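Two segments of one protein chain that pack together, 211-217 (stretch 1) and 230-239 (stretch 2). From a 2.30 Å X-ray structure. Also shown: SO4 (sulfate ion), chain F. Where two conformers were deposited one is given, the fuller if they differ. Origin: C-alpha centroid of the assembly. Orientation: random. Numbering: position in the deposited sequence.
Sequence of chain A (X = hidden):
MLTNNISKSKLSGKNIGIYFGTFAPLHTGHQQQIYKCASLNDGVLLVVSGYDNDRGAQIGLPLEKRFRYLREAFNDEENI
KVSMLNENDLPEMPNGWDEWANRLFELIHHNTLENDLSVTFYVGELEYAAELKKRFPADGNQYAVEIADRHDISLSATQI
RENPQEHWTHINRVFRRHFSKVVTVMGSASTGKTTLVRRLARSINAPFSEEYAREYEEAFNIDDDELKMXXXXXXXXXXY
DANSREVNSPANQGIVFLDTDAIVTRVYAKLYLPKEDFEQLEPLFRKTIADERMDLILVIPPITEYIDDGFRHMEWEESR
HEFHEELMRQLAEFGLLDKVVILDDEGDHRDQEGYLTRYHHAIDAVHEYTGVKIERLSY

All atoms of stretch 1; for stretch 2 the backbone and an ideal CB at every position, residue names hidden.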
# COMPACT_ATOMS: atom_id res chain seq x y z
N GLU A 211 0.56 15.17 -15.12
CA GLU A 211 1.71 15.95 -14.68
C GLU A 211 1.20 17.20 -13.97
O GLU A 211 0.62 18.09 -14.59
CB GLU A 211 2.62 16.31 -15.85
CG GLU A 211 3.93 16.96 -15.37
CD GLU A 211 4.85 17.40 -16.50
OE1 GLU A 211 6.10 17.23 -16.37
OE2 GLU A 211 4.34 17.93 -17.50
N TYR A 212 1.43 17.28 -12.65
CA TYR A 212 0.84 18.36 -11.88
C TYR A 212 1.37 19.72 -12.36
O TYR A 212 0.62 20.71 -12.38
CB TYR A 212 1.11 18.15 -10.38
CG TYR A 212 0.59 19.27 -9.49
CD1 TYR A 212 -0.75 19.33 -9.15
CD2 TYR A 212 1.44 20.28 -9.03
CE1 TYR A 212 -1.24 20.36 -8.35
CE2 TYR A 212 0.95 21.32 -8.23
CZ TYR A 212 -0.40 21.35 -7.90
OH TYR A 212 -0.93 22.37 -7.11
N ALA A 213 2.64 19.77 -12.75
CA ALA A 213 3.25 21.03 -13.17
C ALA A 213 2.45 21.70 -14.28
O ALA A 213 2.28 22.93 -14.29
CB ALA A 213 4.70 20.81 -13.61
N ARG A 214 1.95 20.92 -15.23
CA ARG A 214 1.12 21.48 -16.28
C ARG A 214 -0.17 22.07 -15.72
O ARG A 214 -0.57 23.17 -16.09
CB ARG A 214 0.81 20.43 -17.34
CG ARG A 214 -0.14 20.88 -18.43
CD ARG A 214 -0.13 19.85 -19.52
NE ARG A 214 1.24 19.38 -19.72
CZ ARG A 214 1.58 18.27 -20.37
NH1 ARG A 214 0.64 17.48 -20.89
NH2 ARG A 214 2.86 17.95 -20.50
N GLU A 215 -0.85 21.34 -14.83
CA GLU A 215 -2.05 21.90 -14.22
C GLU A 215 -1.73 23.19 -13.48
O GLU A 215 -2.41 24.21 -13.64
CB GLU A 215 -2.70 20.90 -13.26
CG GLU A 215 -4.02 21.42 -12.67
CD GLU A 215 -4.33 20.93 -11.26
OE1 GLU A 215 -4.37 19.70 -11.04
OE2 GLU A 215 -4.55 21.79 -10.37
N TYR A 216 -0.66 23.16 -12.69
CA TYR A 216 -0.29 24.30 -11.87
C TYR A 216 -0.03 25.55 -12.72
O TYR A 216 -0.47 26.65 -12.37
CB TYR A 216 0.93 23.91 -11.04
CG TYR A 216 1.41 24.94 -10.05
CD1 TYR A 216 2.32 25.92 -10.43
CD2 TYR A 216 0.96 24.92 -8.73
CE1 TYR A 216 2.77 26.87 -9.53
CE2 TYR A 216 1.40 25.87 -7.82
CZ TYR A 216 2.30 26.84 -8.22
OH TYR A 216 2.75 27.77 -7.33
N GLU A 217 0.70 25.39 -13.83
CA GLU A 217 0.99 26.54 -14.66
C GLU A 217 -0.24 27.06 -15.40
O GLU A 217 -0.31 28.26 -15.69
CB GLU A 217 2.10 26.21 -15.65
CG GLU A 217 3.42 26.01 -14.96
CD GLU A 217 4.56 25.81 -15.93
OE1 GLU A 217 4.29 25.38 -17.06
OE2 GLU A 217 5.71 26.08 -15.56
N UNK A 230 9.03 28.73 -4.26
CA UNK A 230 7.79 28.33 -3.63
C UNK A 230 6.89 27.58 -4.60
O UNK A 230 6.13 26.69 -4.18
CB UNK A 230 7.06 29.55 -3.07
N UNK A 231 6.96 27.91 -5.89
CA UNK A 231 6.25 27.12 -6.89
C UNK A 231 6.75 25.68 -6.90
O UNK A 231 5.94 24.74 -6.94
CB UNK A 231 6.41 27.74 -8.28
N UNK A 232 8.07 25.50 -6.86
CA UNK A 232 8.63 24.15 -6.86
C UNK A 232 8.14 23.38 -5.65
O UNK A 232 7.75 22.21 -5.76
CB UNK A 232 10.16 24.19 -6.88
N UNK A 233 8.10 24.03 -4.48
CA UNK A 233 7.59 23.37 -3.29
C UNK A 233 6.17 22.90 -3.51
O UNK A 233 5.82 21.75 -3.20
CB UNK A 233 7.66 24.31 -2.08
N UNK A 234 5.32 23.78 -4.05
CA UNK A 234 3.93 23.39 -4.30
C UNK A 234 3.82 22.30 -5.35
O UNK A 234 2.91 21.47 -5.28
CB UNK A 234 3.11 24.61 -4.74
N UNK A 235 4.75 22.26 -6.31
CA UNK A 235 4.75 21.17 -7.28
C UNK A 235 5.19 19.85 -6.64
O UNK A 235 4.71 18.79 -7.05
CB UNK A 235 5.67 21.51 -8.46
N UNK A 236 6.06 19.89 -5.64
CA UNK A 236 6.43 18.65 -4.96
C UNK A 236 5.21 18.02 -4.30
O UNK A 236 4.84 16.88 -4.60
CB UNK A 236 7.52 18.91 -3.92
N UNK A 237 4.54 18.77 -3.42
CA UNK A 237 3.41 18.18 -2.72
C UNK A 237 2.23 17.94 -3.67
O UNK A 237 1.49 16.96 -3.50
CB UNK A 237 2.98 19.08 -1.56
N UNK A 238 2.08 18.79 -4.69
CA UNK A 238 0.99 18.63 -5.63
C UNK A 238 1.09 17.35 -6.45
O UNK A 238 0.10 16.63 -6.63
CB UNK A 238 0.94 19.84 -6.57
N UNK A 239 2.27 17.08 -7.02
CA UNK A 239 2.45 15.83 -7.75
C UNK A 239 2.31 14.62 -6.82
O UNK A 239 1.71 13.61 -7.19
CB UNK A 239 3.82 15.81 -8.44
S SO4 F . 5.04 15.63 -22.65
O1 SO4 F . 4.52 15.62 -24.02
O2 SO4 F . 5.24 16.99 -22.18
O3 SO4 F . 4.10 15.03 -21.71
O4 SO4 F . 6.31 14.92 -22.68

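Both stretches are helical where they meet: the axes of 212-217 and 230-239 come within 9.6 Å, with 126° between their N-to-C directions. Helical phi/psi values throughout stretch 2 mean that the facing positions recur every three or four residues.

At position 230 the CA-to-CB bond points sideways and the ideal CB has nothing of stretch 1 within 5.5 Å, so this contact sets little constraint. The residue is Asp230, which serves its own helix through a long salt bridge to 234.

Position 231 also points sideways, but its ideal CB lies 3.8 Å from Tyr216 OH. A hydroxyl so near favours a short polar side chain; Asp, Asn, Ser or Thr could all answer it. The deposited Asp231, with chi1 in the m well, accepts a hydrogen bond from Tyr216 OH at OD1, 2.7 Å away and near the plane of the ring.

Positions 232 and 233 leave the contact, 232 pointing away and 233 out of reach. Stretch 1 does not choose between side chains here; they are Tyr232 and Ala233.

Position 234 points toward stretch 1, its ideal CB 3.7 Å from Tyr216 CE2 and 5.2 Å from Tyr212 OH. With two tyrosines nearby, a flexible chain with an aliphatic stem would suit: Lys, Arg, Gln, Met or Leu. It is Arg234, whose CD lies 3.7 Å from Tyr216 OH. Its NE is the partner in the long salt bridge, 3.9 Å from Asp230 OD2. Its backbone contributes too, since Arg234 O is 3.5 Å from Tyr212 CE2.

At 235 the bond points sideways, with the ideal CB 4.4 Å from Tyr212 CD2 and 5.3 Å from Ala213 CB. These carbon surfaces call for an apolar side chain, such as Leu, Ile or Met. Met235 extends with chi2 t: CG reaches 4.2 Å from Tyr212 CD2 and 4.3 Å from Tyr216 CG, while SD sits 3.7 Å from Ala213 CB. Met235 SD is 5.2 Å from the Tyr216 ring centroid, an oblique sulfur-aromatic approach.

Position 236 points away and 237 sideways, neither ideal CB having stretch 1 within 5.5 Å. Many residues would do; they are Ile236 and Thr237.

Position 238 is the most restrictive. Its CB direction is toward stretch 1, and an ideal CB would fall 2.2 Å from Tyr212 CE2, a clash. Glycine alone avoids it. Gly238 places CA 3.6 Å from the centroid of the Tyr212 ring, only 5° off the normal, a CH-pi contact over the face.

At 239 the ideal CB is 4.1 Å from Tyr212 CB. Close by, the first turn of helix 212-217 offers backbone NH groups, so a side chain long enough to carry an acceptor, Gln or Glu, would fit. Gln239 has chi1 t and chi2 p, which bring OE1 to Tyr212 N: 2.7 Å, with an N-H...acceptor angle of 167°. A water extends the arrangement, donating to Gln239 OE1 (O to OE1 2.6 Å) and accepting from Ala213 N (N to O 2.8 Å).

Stretch 2, residues 230-239: DDYARMITGQ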
# COMPACT_ATOMS: atom_id res chain seq x y z
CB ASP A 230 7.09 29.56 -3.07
CG ASP A 230 5.87 29.21 -2.29
OD1 ASP A 230 5.97 28.40 -1.33
OD2 ASP A 230 4.80 29.75 -2.62
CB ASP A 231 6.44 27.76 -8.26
CG ASP A 231 5.93 29.19 -8.31
OD1 ASP A 231 4.76 29.41 -7.95
OD2 ASP A 231 6.71 30.08 -8.70
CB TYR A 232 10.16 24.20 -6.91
CG TYR A 232 10.68 24.48 -8.30
CD1 TYR A 232 10.82 23.46 -9.24
CD2 TYR A 232 11.01 25.78 -8.69
CE1 TYR A 232 11.28 23.71 -10.52
CE2 TYR A 232 11.48 26.04 -9.98
CZ TYR A 232 11.61 25.00 -10.89
OH TYR A 232 12.06 25.25 -12.16
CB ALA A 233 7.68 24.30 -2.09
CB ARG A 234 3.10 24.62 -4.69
CG ARG A 234 2.54 25.37 -3.48
CD ARG A 234 1.94 26.70 -3.87
NE ARG A 234 1.58 27.48 -2.68
CZ ARG A 234 0.34 27.67 -2.25
NH1 ARG A 234 -0.68 27.14 -2.92
NH2 ARG A 234 0.12 28.40 -1.16
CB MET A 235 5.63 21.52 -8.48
CG MET A 235 4.94 22.49 -9.41
SD MET A 235 5.88 23.02 -10.83
CE MET A 235 7.49 23.11 -10.11
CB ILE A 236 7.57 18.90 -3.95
CG1 ILE A 236 8.84 19.32 -4.69
CG2 ILE A 236 7.82 17.65 -3.13
CD1 ILE A 236 9.83 20.04 -3.83
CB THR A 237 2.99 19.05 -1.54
OG1 THR A 237 2.42 20.24 -2.03
CG2 THR A 237 4.20 19.43 -0.72
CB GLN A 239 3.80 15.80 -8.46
CG GLN A 239 3.96 14.62 -9.42
CD GLN A 239 3.08 14.75 -10.65
OE1 GLN A 239 3.25 15.67 -11.44
NE2 GLN A 239 2.12 13.85 -10.80
O HOH W 1 4.49 17.96 -11.77
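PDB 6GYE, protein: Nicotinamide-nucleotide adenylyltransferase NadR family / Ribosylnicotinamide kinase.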